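Type VII secretion system protein EssB (Staphylococcus aureus, PDB 4ANN) belongs to the membrane-embedded type VII secretion machinery and is probably required for secretion of EsxA and EsxB, the chain here being its cytoplasmic domain. Local coordinates at residues Pro45-Ala50 against Glu94-Thr99; His69-Asn74 against Glu109-Arg114; Leu87-Asn92 against Asp115-Ala120; Thr102-Pro107 against Leu140-Ala145. All coordinates share one frame; numbering follows the deposited sequence.

Contact 1 (Pro45-Ala50 against Glu94-Thr99); sequences PYFIDA and EEVNRT
Tyr46 and Val96 lie at the centre of this contact, with their CA atoms 6.9 Å apart and their side chains sliding past each other in opposite directions. Val96 CG2 approaches the root of the aromatic side chain, 3.5 Å from Tyr46 CB. The phenol end runs on to Glu95 and crosses its aliphatic part, Tyr46 OH lying 3.3 Å and Tyr46 CZ 3.4 Å from Glu95 CB. Glu95 bends at chi2 (-65°), and the end of its side chain leads away from 45-50; the ring and carboxylate planes are 40° apart. No hydrogen bond joins the two segments, so the meeting is one of van der Waals packing.

The other methyl of Val96 serves the second ring. Val96 CG1 stands anti to the backbone N (chi1 172°) and reaches Phe47 CZ at 3.9 Å, the two side chains crossing at about a right angle. The turn carrying Val96 is closed by Thr99: its OG1 donates to Val96 O over 2.7 Å, in the carbonyl plane and on a lone pair, and Thr99 N bonds to the same oxygen.

Outside the two segments, Phe47 meets the ring of Tyr101, while Tyr46 pairs through its backbone with Ala120. The arrangement is loop packing in which a branched residue on an irregular helical turn sits against two consecutive aromatics, within the YukC-family cytoplasmic domain.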
loop_
_atom_site.group_PDB
_atom_site.type_symbol
_atom_site.label_atom_id
_atom_site.label_comp_id
_atom_site.label_asym_id
_atom_site.label_seq_id
_atom_site.Cartn_x
_atom_site.Cartn_y
_atom_site.Cartn_z
ATOM N N PRO A 45 3.676 5.026 -12.771
ATOM C CA PRO A 45 4.710 4.035 -12.316
ATOM C C PRO A 45 4.460 3.521 -10.925
ATOM O O PRO A 45 5.164 2.614 -10.526
ATOM C CB PRO A 45 6.001 4.836 -12.364
ATOM C CG PRO A 45 5.615 6.243 -12.492
ATOM C CD PRO A 45 4.220 6.361 -12.949
ATOM N N TYR A 46 3.531 4.085 -10.166
ATOM C CA TYR A 46 3.311 3.681 -8.794
ATOM C C TYR A 46 2.032 2.888 -8.590
ATOM O O TYR A 46 1.778 2.510 -7.459
ATOM C CB TYR A 46 3.269 4.906 -7.879
ATOM C CG TYR A 46 4.608 5.619 -7.975
ATOM C CD1 TYR A 46 5.764 5.029 -7.441
ATOM C CD2 TYR A 46 4.729 6.859 -8.561
ATOM C CE1 TYR A 46 6.992 5.633 -7.505
ATOM C CE2 TYR A 46 5.964 7.512 -8.675
ATOM C CZ TYR A 46 7.059 6.863 -8.128
ATOM O OH TYR A 46 8.278 7.474 -8.215
ATOM N N PHE A 47 1.267 2.601 -9.639
ATOM C CA PHE A 47 0.003 1.932 -9.501
ATOM C C PHE A 47 -0.188 0.807 -10.523
ATOM O O PHE A 47 0.300 0.876 -11.649
ATOM C CB PHE A 47 -1.196 2.893 -9.679
ATOM C CG PHE A 47 -1.318 3.860 -8.550
ATOM C CD1 PHE A 47 -2.027 3.502 -7.420
ATOM C CD2 PHE A 47 -0.742 5.117 -8.601
ATOM C CE1 PHE A 47 -2.157 4.392 -6.367
ATOM C CE2 PHE A 47 -0.872 5.984 -7.516
ATOM C CZ PHE A 47 -1.577 5.639 -6.406
ATOM N N ILE A 48 -0.924 -0.201 -10.121
ATOM C CA ILE A 48 -1.478 -1.228 -11.014
ATOM C C ILE A 48 -2.237 -0.509 -12.105
ATOM O O ILE A 48 -2.996 0.447 -11.844
ATOM C CB ILE A 48 -2.448 -2.160 -10.179
ATOM C CG1 ILE A 48 -1.669 -2.878 -9.057
ATOM C CG2 ILE A 48 -3.277 -3.059 -11.021
ATOM C CD1 ILE A 48 -0.732 -3.898 -9.583
ATOM N N ASP A 49 -2.096 -0.959 -13.337
ATOM C CA ASP A 49 -2.892 -0.426 -14.433
ATOM C C ASP A 49 -4.384 -0.734 -14.216
ATOM O O ASP A 49 -4.732 -1.742 -13.641
ATOM C CB ASP A 49 -2.461 -1.007 -15.755
ATOM C CG ASP A 49 -1.141 -0.377 -16.233
ATOM O OD1 ASP A 49 -0.767 0.750 -15.835
ATOM O OD2 ASP A 49 -0.482 -1.041 -17.091
ATOM N N ALA A 50 -5.212 0.186 -14.671
ATOM C CA ALA A 50 -6.627 0.138 -14.391
ATOM C C ALA A 50 -7.386 0.652 -15.630
ATOM O O ALA A 50 -6.848 1.389 -16.452
ATOM C CB ALA A 50 -7.010 0.956 -13.209
ATOM N N GLU A 94 6.037 6.583 -1.035
ATOM C CA GLU A 94 5.957 7.979 -0.595
ATOM C C GLU A 94 6.064 8.919 -1.788
ATOM O O GLU A 94 5.605 10.077 -1.680
ATOM C CB GLU A 94 7.052 8.310 0.439
ATOM C CG GLU A 94 7.006 7.483 1.693
ATOM C CD GLU A 94 7.389 8.108 2.988
ATOM O OE1 GLU A 94 8.598 8.163 3.284
ATOM O OE2 GLU A 94 6.425 8.517 3.677
ATOM N N GLU A 95 6.639 8.487 -2.902
ATOM C CA GLU A 95 6.696 9.333 -4.096
ATOM C C GLU A 95 5.295 9.682 -4.582
ATOM O O GLU A 95 5.106 10.682 -5.277
ATOM C CB GLU A 95 7.487 8.651 -5.215
ATOM C CG GLU A 95 8.980 8.494 -4.864
ATOM C CD GLU A 95 9.715 9.795 -4.728
ATOM O OE1 GLU A 95 9.603 10.762 -5.483
ATOM O OE2 GLU A 95 10.463 9.943 -3.744
ATOM N N VAL A 96 4.282 8.908 -4.236
ATOM C CA VAL A 96 2.900 9.165 -4.637
ATOM C C VAL A 96 2.394 10.442 -4.004
ATOM O O VAL A 96 1.569 11.154 -4.620
ATOM C CB VAL A 96 1.942 8.009 -4.273
ATOM C CG1 VAL A 96 0.479 8.354 -4.506
ATOM C CG2 VAL A 96 2.392 6.774 -5.107
ATOM N N ASN A 97 2.909 10.827 -2.853
ATOM C CA ASN A 97 2.405 12.019 -2.201
ATOM C C ASN A 97 2.675 13.287 -2.982
ATOM O O ASN A 97 2.005 14.310 -2.753
ATOM C CB ASN A 97 2.999 12.042 -0.812
ATOM C CG ASN A 97 2.585 10.890 0.052
ATOM O OD1 ASN A 97 1.538 10.296 -0.161
ATOM N ND2 ASN A 97 3.430 10.532 1.062
ATOM N N ARG A 98 3.635 13.315 -3.889
ATOM C CA ARG A 98 3.900 14.508 -4.724
ATOM C C ARG A 98 2.962 14.637 -5.921
ATOM O O ARG A 98 2.918 15.638 -6.662
ATOM C CB ARG A 98 5.372 14.412 -5.127
ATOM C CG ARG A 98 5.677 13.880 -6.506
ATOM C CD ARG A 98 6.540 12.642 -6.637
ATOM N NE ARG A 98 6.084 11.655 -7.640
ATOM C CZ ARG A 98 5.740 12.089 -8.863
ATOM N NH1 ARG A 98 5.707 13.300 -9.447
ATOM N NH2 ARG A 98 5.351 11.092 -9.652
ATOM N N THR A 99 2.213 13.592 -6.176
ATOM C CA THR A 99 1.269 13.567 -7.264
ATOM C C THR A 99 -0.121 13.889 -6.737
ATOM O O THR A 99 -0.312 14.145 -5.536
ATOM C CB THR A 99 1.184 12.184 -7.931
ATOM O OG1 THR A 99 0.558 11.202 -7.113
ATOM C CG2 THR A 99 2.555 11.588 -8.195
#

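Contact 2 (His69-Asn74 against Glu109-Arg114); sequences HTPFDN and ELFFTR
Thr70 and Phe112 face each other as an antiparallel hydrogen-bonded pair: Thr70 N donates to Phe112 O at 2.8 Å, nearly straight at 174°, and Phe112 N returns a bond of 2.8 Å to Thr70 O. Beside the first bond, the CA-H of His69 points at the same carbonyl, His69 CA lying 3.4 Å from Phe112 O, so this oxygen meets the 69-70 backbone twice. Pro71 and Phe111 form the adjoining non-hydrogen-bonded pair, a position where proline costs no bond across the strands. Phe72 N to Leu110 O, at 3.0 Å, continues the pairing to where 69-74 turns into a 3-10 segment.

The side chains fall into two conformations. Phe111 and Phe112 both have CG anti to the carbonyl carbon, beside the backbone N, and their rings go to different faces. The Phe111 ring crosses Pro71 obliquely, with Phe111 CD2 3.7 Å from Pro71 CA and Phe111 CE2 4.1 Å from Pro71 CG. The Phe112 ring turns its edge to the other backbone, Phe112 CE2 lying 4.0 Å from Phe72 CA. Phe72 (chi1 164°) and Leu110 instead have CG anti to the backbone N, and Phe72 CD1 packs 3.8 Å from Leu110 CD2. Both go on to Leu146 of helix 136-151, whereas Phe112 meets the ring of Tyr86.

At the Thr70 end, a water links Thr70 OG1 with Phe112 O, donating to the latter. The pattern is that of a short edge strand, 70-71, completing a three-stranded antiparallel sheet with 110-112 at its centre.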
loop_
_atom_site.group_PDB
_atom_site.type_symbol
_atom_site.label_atom_id
_atom_site.label_comp_id
_atom_site.label_asym_id
_atom_site.label_seq_id
_atom_site.Cartn_x
_atom_site.Cartn_y
_atom_site.Cartn_z
ATOM N N HIS A 69 3.339 -8.558 -11.749
ATOM C CA HIS A 69 3.123 -7.877 -10.478
ATOM C C HIS A 69 2.966 -8.942 -9.403
ATOM O O HIS A 69 2.052 -9.763 -9.418
ATOM C CB HIS A 69 1.940 -6.967 -10.631
ATOM C CG HIS A 69 2.281 -5.772 -11.496
ATOM N ND1 HIS A 69 1.374 -5.024 -12.151
ATOM C CD2 HIS A 69 3.471 -5.184 -11.816
ATOM C CE1 HIS A 69 1.902 -4.038 -12.801
ATOM N NE2 HIS A 69 3.207 -4.093 -12.631
ATOM N N THR A 70 3.869 -8.937 -8.427
ATOM C CA THR A 70 3.938 -9.927 -7.361
ATOM C C THR A 70 3.238 -9.415 -6.137
ATOM O O THR A 70 3.620 -8.381 -5.591
ATOM C CB THR A 70 5.423 -10.211 -7.040
ATOM O OG1 THR A 70 6.042 -10.787 -8.183
ATOM C CG2 THR A 70 5.610 -11.133 -5.874
ATOM N N PRO A 71 2.193 -10.078 -5.641
ATOM C CA PRO A 71 1.541 -9.608 -4.406
ATOM C C PRO A 71 2.482 -9.586 -3.230
ATOM O O PRO A 71 3.356 -10.471 -3.093
ATOM C CB PRO A 71 0.432 -10.651 -4.170
ATOM C CG PRO A 71 0.218 -11.240 -5.524
ATOM C CD PRO A 71 1.542 -11.277 -6.198
ATOM N N PHE A 72 2.269 -8.662 -2.312
ATOM C CA PHE A 72 3.064 -8.574 -1.079
ATOM C C PHE A 72 3.213 -9.930 -0.387
ATOM O O PHE A 72 4.283 -10.266 0.072
ATOM C CB PHE A 72 2.458 -7.536 -0.144
ATOM C CG PHE A 72 2.970 -7.643 1.275
ATOM C CD1 PHE A 72 4.209 -7.114 1.630
ATOM C CD2 PHE A 72 2.249 -8.323 2.232
ATOM C CE1 PHE A 72 4.711 -7.284 2.920
ATOM C CE2 PHE A 72 2.767 -8.487 3.524
ATOM C CZ PHE A 72 3.978 -7.974 3.850
ATOM N N ASP A 73 2.108 -10.655 -0.218
ATOM C CA ASP A 73 2.191 -11.851 0.593
ATOM C C ASP A 73 3.141 -12.896 0.042
ATOM O O ASP A 73 3.552 -13.804 0.779
ATOM C CB ASP A 73 0.814 -12.494 0.773
ATOM C CG ASP A 73 -0.090 -11.765 1.742
ATOM O OD1 ASP A 73 0.353 -10.974 2.556
ATOM O OD2 ASP A 73 -1.312 -12.113 1.630
ATOM N N ASN A 74 3.501 -12.790 -1.245
ATOM C CA ASN A 74 4.467 -13.748 -1.811
ATOM C C ASN A 74 5.851 -13.602 -1.234
ATOM O O ASN A 74 6.671 -14.517 -1.345
ATOM C CB ASN A 74 4.536 -13.536 -3.352
ATOM C CG ASN A 74 3.314 -14.007 -4.057
ATOM O OD1 ASN A 74 2.173 -14.004 -3.507
ATOM N ND2 ASN A 74 3.521 -14.375 -5.310
ATOM N N GLU A 109 -3.330 -4.355 -1.173
ATOM C CA GLU A 109 -3.140 -3.140 -1.902
ATOM C C GLU A 109 -1.724 -3.001 -2.466
ATOM O O GLU A 109 -1.470 -2.006 -3.164
ATOM C CB GLU A 109 -3.493 -1.937 -1.005
ATOM C CG GLU A 109 -4.954 -1.815 -0.721
ATOM C CD GLU A 109 -5.733 -1.248 -1.906
ATOM O OE1 GLU A 109 -5.096 -0.736 -2.837
ATOM O OE2 GLU A 109 -7.006 -1.332 -1.852
ATOM N N LEU A 110 -0.841 -3.901 -2.143
ATOM C CA LEU A 110 0.563 -3.760 -2.408
ATOM C C LEU A 110 1.059 -4.924 -3.274
ATOM O O LEU A 110 0.887 -6.096 -2.942
ATOM C CB LEU A 110 1.344 -3.756 -1.084
ATOM C CG LEU A 110 2.851 -3.618 -1.209
ATOM C CD1 LEU A 110 3.259 -2.341 -1.905
ATOM C CD2 LEU A 110 3.477 -3.664 0.198
ATOM N N PHE A 111 1.726 -4.544 -4.345
ATOM C CA PHE A 111 2.347 -5.443 -5.297
ATOM C C PHE A 111 3.768 -4.966 -5.576
ATOM O O PHE A 111 4.123 -3.835 -5.225
ATOM C CB PHE A 111 1.565 -5.492 -6.624
ATOM C CG PHE A 111 0.140 -5.981 -6.454
ATOM C CD1 PHE A 111 -0.835 -5.139 -5.968
ATOM C CD2 PHE A 111 -0.194 -7.268 -6.760
ATOM C CE1 PHE A 111 -2.129 -5.565 -5.808
ATOM C CE2 PHE A 111 -1.492 -7.723 -6.596
ATOM C CZ PHE A 111 -2.463 -6.866 -6.113
ATOM N N PHE A 112 4.563 -5.825 -6.198
ATOM C CA PHE A 112 5.928 -5.491 -6.576
ATOM C C PHE A 112 6.175 -5.777 -8.025
ATOM O O PHE A 112 5.690 -6.774 -8.580
ATOM C CB PHE A 112 6.942 -6.271 -5.721
ATOM C CG PHE A 112 6.925 -5.880 -4.273
ATOM C CD1 PHE A 112 7.672 -4.829 -3.819
ATOM C CD2 PHE A 112 6.141 -6.593 -3.352
ATOM C CE1 PHE A 112 7.698 -4.468 -2.466
ATOM C CE2 PHE A 112 6.190 -6.225 -2.017
ATOM C CZ PHE A 112 6.935 -5.182 -1.563
ATOM N N THR A 113 6.962 -4.890 -8.641
ATOM C CA THR A 113 7.430 -5.161 -10.003
ATOM C C THR A 113 8.496 -6.235 -9.993
ATOM O O THR A 113 8.971 -6.691 -8.940
ATOM C CB THR A 113 8.022 -3.868 -10.594
ATOM O OG1 THR A 113 9.242 -3.588 -9.918
ATOM C CG2 THR A 113 7.095 -2.687 -10.515
ATOM N N ARG A 114 8.946 -6.662 -11.182
ATOM C CA ARG A 114 10.012 -7.636 -11.296
ATOM C C ARG A 114 11.327 -7.146 -10.690
ATOM O O ARG A 114 12.176 -7.982 -10.346
ATOM C CB ARG A 114 10.227 -8.007 -12.775
ATOM C CG ARG A 114 9.189 -8.986 -13.270
ATOM C CD ARG A 114 9.256 -9.144 -14.773
ATOM N NE ARG A 114 7.926 -9.435 -15.356
ATOM C CZ ARG A 114 7.421 -10.665 -15.328
ATOM N NH1 ARG A 114 8.076 -11.704 -14.777
ATOM N NH2 ARG A 114 6.225 -10.933 -15.850
HETATM O O HOH W 1 6.944 -9.251 -10.179
#

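Contact 3 (Leu87-Asn92 against Asp115-Ala120); sequences LLNIKN and DGLPIA
Asn89, close to the end of helix 80-89, reaches across with its amide: ND2 donates to Gly116 O at 2.9 Å, with an angle of 157° at the hydrogen. The acceptor lies near the plane of the Asn89 amide, but the donor stands well above the carbonyl plane of Gly116. Asn89 CB is 3.3 Å from Gly116 O, and Leu117 CD2 comes within 4.0 Å of Asn89 ND2. Asn89 O meets the proline ring, 3.2 Å from Pro118 CG.

The bond lands on the connection of a beta hairpin between strands 110-112 and 118-120. Arg114 and Asp115 have right-handed helical backbone angles and Gly116 left-handed ones (phi 82°), the conformations of a type I turn with a G1 beta bulge; Thr113 OG1 accepts from Leu117 N inside it.

Ile90 directs its side chain away from 115-120 and onto Leu110 and Phe112 of the hairpin's other strand, while Ile90 CA lies 4.1 Å from Pro118 CB. Asn92 CB packs 3.9 Å from Pro118 CG. Its CG is anti to the backbone N (chi1 -161°), and the amide it carries reaches a water, Asn92 ND2 donating at 2.7 Å; the water in turn donates to Pro118 O.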
loop_
_atom_site.group_PDB
_atom_site.type_symbol
_atom_site.label_atom_id
_atom_site.label_comp_id
_atom_site.label_asym_id
_atom_site.label_seq_id
_atom_site.Cartn_x
_atom_site.Cartn_y
_atom_site.Cartn_z
ATOM N N LEU A 87 11.101 -5.117 1.347
ATOM C CA LEU A 87 10.550 -4.310 2.439
ATOM C C LEU A 87 11.116 -2.896 2.446
ATOM O O LEU A 87 10.359 -1.931 2.628
ATOM C CB LEU A 87 10.787 -4.986 3.771
ATOM C CG LEU A 87 9.977 -6.227 4.082
ATOM C CD1 LEU A 87 10.525 -6.923 5.307
ATOM C CD2 LEU A 87 8.520 -5.885 4.245
ATOM N N LEU A 88 12.420 -2.756 2.252
ATOM C CA LEU A 88 13.060 -1.453 2.183
ATOM C C LEU A 88 12.487 -0.637 1.045
ATOM O O LEU A 88 12.287 0.577 1.162
ATOM C CB LEU A 88 14.551 -1.620 2.069
ATOM C CG LEU A 88 15.274 -1.930 3.391
ATOM C CD1 LEU A 88 16.635 -2.554 3.154
ATOM C CD2 LEU A 88 15.418 -0.641 4.222
ATOM N N ASN A 89 12.213 -1.279 -0.080
ATOM C CA ASN A 89 11.699 -0.548 -1.241
ATOM C C ASN A 89 10.305 -0.033 -1.061
ATOM O O ASN A 89 9.903 0.872 -1.824
ATOM C CB ASN A 89 11.785 -1.416 -2.499
ATOM C CG ASN A 89 13.210 -1.608 -3.026
ATOM O OD1 ASN A 89 14.119 -0.863 -2.680
ATOM N ND2 ASN A 89 13.362 -2.587 -3.884
ATOM N N ILE A 90 9.525 -0.543 -0.119
ATOM C CA ILE A 90 8.129 -0.084 0.065
ATOM C C ILE A 90 8.067 1.416 0.260
ATOM O O ILE A 90 7.123 2.078 -0.162
ATOM C CB ILE A 90 7.456 -0.836 1.219
ATOM C CG1 ILE A 90 7.267 -2.306 0.874
ATOM C CG2 ILE A 90 6.163 -0.148 1.662
ATOM C CD1 ILE A 90 6.809 -3.177 2.036
ATOM N N LYS A 91 9.070 1.994 0.916
ATOM C CA LYS A 91 9.080 3.434 1.189
ATOM C C LYS A 91 9.006 4.258 -0.074
ATOM O O LYS A 91 8.629 5.454 -0.013
ATOM C CB LYS A 91 10.339 3.762 2.011
ATOM C CG LYS A 91 11.625 3.994 1.217
ATOM C CD LYS A 91 12.650 4.657 2.121
ATOM C CE LYS A 91 14.040 4.945 1.579
ATOM N NZ LYS A 91 14.753 5.941 2.455
ATOM N N ASN A 92 9.331 3.702 -1.243
ATOM C CA ASN A 92 9.220 4.409 -2.519
ATOM C C ASN A 92 7.781 4.856 -2.822
ATOM O O ASN A 92 7.598 5.816 -3.574
ATOM C CB ASN A 92 9.734 3.531 -3.645
ATOM C CG ASN A 92 10.094 4.258 -4.902
ATOM O OD1 ASN A 92 10.854 5.250 -4.885
ATOM N ND2 ASN A 92 9.628 3.756 -6.036
ATOM N N ASP A 115 11.513 -5.853 -10.557
ATOM C CA ASP A 115 12.650 -5.261 -9.858
ATOM C C ASP A 115 12.472 -5.111 -8.362
ATOM O O ASP A 115 13.398 -4.650 -7.693
ATOM C CB ASP A 115 13.027 -3.921 -10.449
ATOM C CG ASP A 115 13.997 -4.128 -11.601
ATOM O OD1 ASP A 115 15.115 -4.715 -11.427
ATOM O OD2 ASP A 115 13.608 -3.830 -12.744
ATOM N N GLY A 116 11.299 -5.485 -7.831
ATOM C CA GLY A 116 11.078 -5.324 -6.396
ATOM C C GLY A 116 10.661 -3.946 -5.961
ATOM O O GLY A 116 10.799 -3.591 -4.787
ATOM N N LEU A 117 10.137 -3.155 -6.876
ATOM C CA LEU A 117 9.612 -1.821 -6.541
ATOM C C LEU A 117 8.121 -1.921 -6.302
ATOM O O LEU A 117 7.410 -2.674 -6.932
ATOM C CB LEU A 117 9.894 -0.809 -7.645
ATOM C CG LEU A 117 11.393 -0.533 -7.920
ATOM C CD1 LEU A 117 11.474 0.496 -9.039
ATOM C CD2 LEU A 117 12.094 -0.050 -6.682
ATOM N N PRO A 118 7.614 -1.136 -5.295
ATOM C CA PRO A 118 6.217 -1.265 -4.869
ATOM C C PRO A 118 5.279 -0.526 -5.814
ATOM O O PRO A 118 5.556 0.547 -6.346
ATOM C CB PRO A 118 6.231 -0.600 -3.514
ATOM C CG PRO A 118 7.276 0.496 -3.640
ATOM C CD PRO A 118 8.358 -0.200 -4.454
ATOM N N ILE A 119 4.100 -1.127 -5.907
ATOM C CA ILE A 119 2.993 -0.687 -6.740
ATOM C C ILE A 119 1.694 -0.816 -5.955
ATOM O O ILE A 119 1.417 -1.870 -5.346
ATOM C CB ILE A 119 2.954 -1.586 -8.006
ATOM C CG1 ILE A 119 4.290 -1.639 -8.765
ATOM C CG2 ILE A 119 1.824 -1.205 -8.916
ATOM C CD1 ILE A 119 4.628 -0.278 -9.366
ATOM N N ALA A 120 0.867 0.246 -5.935
ATOM C CA ALA A 120 -0.388 0.172 -5.189
ATOM C C ALA A 120 -1.542 -0.089 -6.127
ATOM O O ALA A 120 -1.471 0.113 -7.351
ATOM C CB ALA A 120 -0.615 1.457 -4.408
HETATM O O HOH W 2 7.786 1.964 -6.976
#

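Contact 4 (Thr102-Pro107 against Leu140-Ala145); sequences TFVLAP and LTRYKA
Leu105 and Arg142 bury most of the surface here, by two routes: a polar bond to the Leu105 carbonyl and apolar packing of its side chain. Arg142 runs extended from CG to NE, and its NH1 donates to Leu105 O at 2.9 Å with an angle of 165° at the hydrogen. The oxygen lies at the edge of the guanidinium, only 5° out of its plane, whereas NH1 stands 37° above the plane of the carbonyl it bonds. The aliphatic stem passes close to the same oxygen, Arg142 CD lying 3.5 Å from Leu105 O. Alongside the bond, Ala106 CB lies 4.0 Å from Arg142 NH1. Arg142 NE makes a salt bridge with Glu138 one turn earlier, a second partner that would limit rotation of the flat group.

The Leu105 side chain slides past that of Arg142 in the opposite direction and presses on the helix backbone, with Leu105 CD2 3.7 Å from Tyr143 N and 4.0 Å from Arg142 CB. Tyr143 CB lies 4.1 Å from Leu105 CD2. The tyrosine ring leads elsewhere, and its hydroxyl is hydrogen-bonded to Leu87 O.

The loop between strands 101-102 and 110-112 thus lies against helix 136-151, where Phe139 and Leu146 also touch Leu105. Phe157 of helix 157-162 covers Ala106 and Arg142, and helix 183-192 packs on Tyr143.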
loop_
_atom_site.group_PDB
_atom_site.type_symbol
_atom_site.label_atom_id
_atom_site.label_comp_id
_atom_site.label_asym_id
_atom_site.label_seq_id
_atom_site.Cartn_x
_atom_site.Cartn_y
_atom_site.Cartn_z
ATOM N N THR A 102 -3.694 9.311 -4.310
ATOM C CA THR A 102 -3.604 8.777 -2.968
ATOM C C THR A 102 -3.634 7.262 -3.094
ATOM O O THR A 102 -4.037 6.700 -4.117
ATOM C CB THR A 102 -4.732 9.243 -2.049
ATOM O OG1 THR A 102 -5.962 8.721 -2.618
ATOM C CG2 THR A 102 -4.837 10.777 -1.941
ATOM N N PHE A 103 -3.197 6.600 -1.998
ATOM C CA PHE A 103 -3.104 5.142 -1.998
ATOM C C PHE A 103 -3.335 4.629 -0.582
ATOM O O PHE A 103 -3.290 5.388 0.390
ATOM C CB PHE A 103 -1.737 4.656 -2.521
ATOM C CG PHE A 103 -0.560 4.929 -1.590
ATOM C CD1 PHE A 103 -0.007 6.197 -1.526
ATOM C CD2 PHE A 103 -0.031 3.951 -0.780
ATOM C CE1 PHE A 103 1.070 6.508 -0.649
ATOM C CE2 PHE A 103 1.031 4.221 0.100
ATOM C CZ PHE A 103 1.570 5.513 0.141
ATOM N N VAL A 104 -3.532 3.330 -0.464
ATOM C CA VAL A 104 -3.691 2.620 0.780
ATOM C C VAL A 104 -2.516 1.659 0.934
ATOM O O VAL A 104 -2.239 0.928 0.001
ATOM C CB VAL A 104 -5.008 1.823 0.776
ATOM C CG1 VAL A 104 -5.136 0.963 2.009
ATOM C CG2 VAL A 104 -6.184 2.780 0.560
ATOM N N LEU A 105 -1.879 1.631 2.086
ATOM C CA LEU A 105 -0.777 0.698 2.365
ATOM C C LEU A 105 -1.332 -0.502 3.093
ATOM O O LEU A 105 -1.718 -0.411 4.285
ATOM C CB LEU A 105 0.329 1.349 3.154
ATOM C CG LEU A 105 1.562 0.494 3.323
ATOM C CD1 LEU A 105 2.230 0.221 1.990
ATOM C CD2 LEU A 105 2.551 1.132 4.291
ATOM N N ALA A 106 -1.416 -1.670 2.454
ATOM C CA ALA A 106 -1.969 -2.882 3.045
ATOM C C ALA A 106 -1.619 -4.069 2.180
ATOM O O ALA A 106 -1.333 -3.893 0.978
ATOM C CB ALA A 106 -3.507 -2.810 3.137
ATOM N N PRO A 107 -1.656 -5.277 2.714
ATOM C CA PRO A 107 -1.260 -6.468 1.906
ATOM C C PRO A 107 -2.011 -6.597 0.604
ATOM O O PRO A 107 -1.401 -6.891 -0.434
ATOM C CB PRO A 107 -1.504 -7.626 2.857
ATOM C CG PRO A 107 -1.294 -7.032 4.234
ATOM C CD PRO A 107 -1.861 -5.650 4.126
ATOM N N LEU A 140 3.372 4.802 9.097
ATOM C CA LEU A 140 4.409 4.085 9.843
ATOM C C LEU A 140 3.846 2.852 10.506
ATOM O O LEU A 140 4.504 1.801 10.460
ATOM C CB LEU A 140 5.062 5.030 10.851
ATOM C CG LEU A 140 6.169 4.403 11.659
ATOM C CD1 LEU A 140 7.275 3.832 10.726
ATOM C CD2 LEU A 140 6.757 5.441 12.624
ATOM N N THR A 141 2.682 2.930 11.148
ATOM C CA THR A 141 2.114 1.741 11.773
ATOM C C THR A 141 1.881 0.654 10.729
ATOM O O THR A 141 2.146 -0.527 10.965
ATOM C CB THR A 141 0.784 2.126 12.453
ATOM O OG1 THR A 141 1.095 2.990 13.539
ATOM C CG2 THR A 141 0.061 0.921 12.999
ATOM N N ARG A 142 1.307 1.037 9.589
ATOM C CA ARG A 142 1.043 0.056 8.522
ATOM C C ARG A 142 2.339 -0.544 7.979
ATOM O O ARG A 142 2.417 -1.762 7.714
ATOM C CB ARG A 142 0.190 0.704 7.450
ATOM C CG ARG A 142 -1.218 0.971 7.884
ATOM C CD ARG A 142 -1.996 1.852 6.898
ATOM N NE ARG A 142 -3.387 1.854 7.287
ATOM C CZ ARG A 142 -4.304 0.991 6.879
ATOM N NH1 ARG A 142 -4.089 0.059 5.935
ATOM N NH2 ARG A 142 -5.512 1.086 7.368
ATOM N N TYR A 143 3.381 0.263 7.805
ATOM C CA TYR A 143 4.675 -0.252 7.345
ATOM C C TYR A 143 5.246 -1.253 8.344
ATOM O O TYR A 143 5.711 -2.333 7.976
ATOM C CB TYR A 143 5.581 0.956 7.061
ATOM C CG TYR A 143 6.788 0.703 6.225
ATOM C CD1 TYR A 143 7.266 -0.515 5.768
ATOM C CD2 TYR A 143 7.522 1.806 5.834
ATOM C CE1 TYR A 143 8.411 -0.617 5.012
ATOM C CE2 TYR A 143 8.674 1.714 5.068
ATOM C CZ TYR A 143 9.095 0.487 4.628
ATOM O OH TYR A 143 10.252 0.393 3.861
ATOM N N LYS A 144 5.185 -0.924 9.635
ATOM C CA LYS A 144 5.614 -1.828 10.663
ATOM C C LYS A 144 4.875 -3.152 10.594
ATOM O O LYS A 144 5.463 -4.231 10.731
ATOM C CB LYS A 144 5.431 -1.194 12.047
ATOM C CG LYS A 144 6.381 -0.063 12.354
ATOM C CD LYS A 144 6.041 0.693 13.610
ATOM C CE LYS A 144 7.124 1.647 14.021
ATOM N NZ LYS A 144 6.742 2.400 15.268
ATOM N N ALA A 145 3.555 -3.072 10.416
ATOM C CA ALA A 145 2.747 -4.270 10.333
ATOM C C ALA A 145 3.146 -5.130 9.131
ATOM O O ALA A 145 3.208 -6.365 9.243
ATOM C CB ALA A 145 1.278 -3.940 10.313
#

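Overall arrangement
Contact 4 is the buried one, its centre about 5 Å from the centre of the chain; contacts 1, 2 and 3 lie about 9 to 10 Å out and are partly buried. Contacts 2 and 3 share one sheet: strand 110-112 joins edge strand 70-71 in the former, and strand 118-120 meets the end of helix 80-89 in the latter. Ala120 ties contact 3 to contact 1 through backbone bonds with Tyr46 and Ile48, and Tyr143 ties contact 4 to contact 3. The chemistry differs accordingly: paired backbones in contact 2, single side-chain-to-carbonyl bonds in contacts 3 and 4, and hydrogen-bond-free packing between the loops of contact 1.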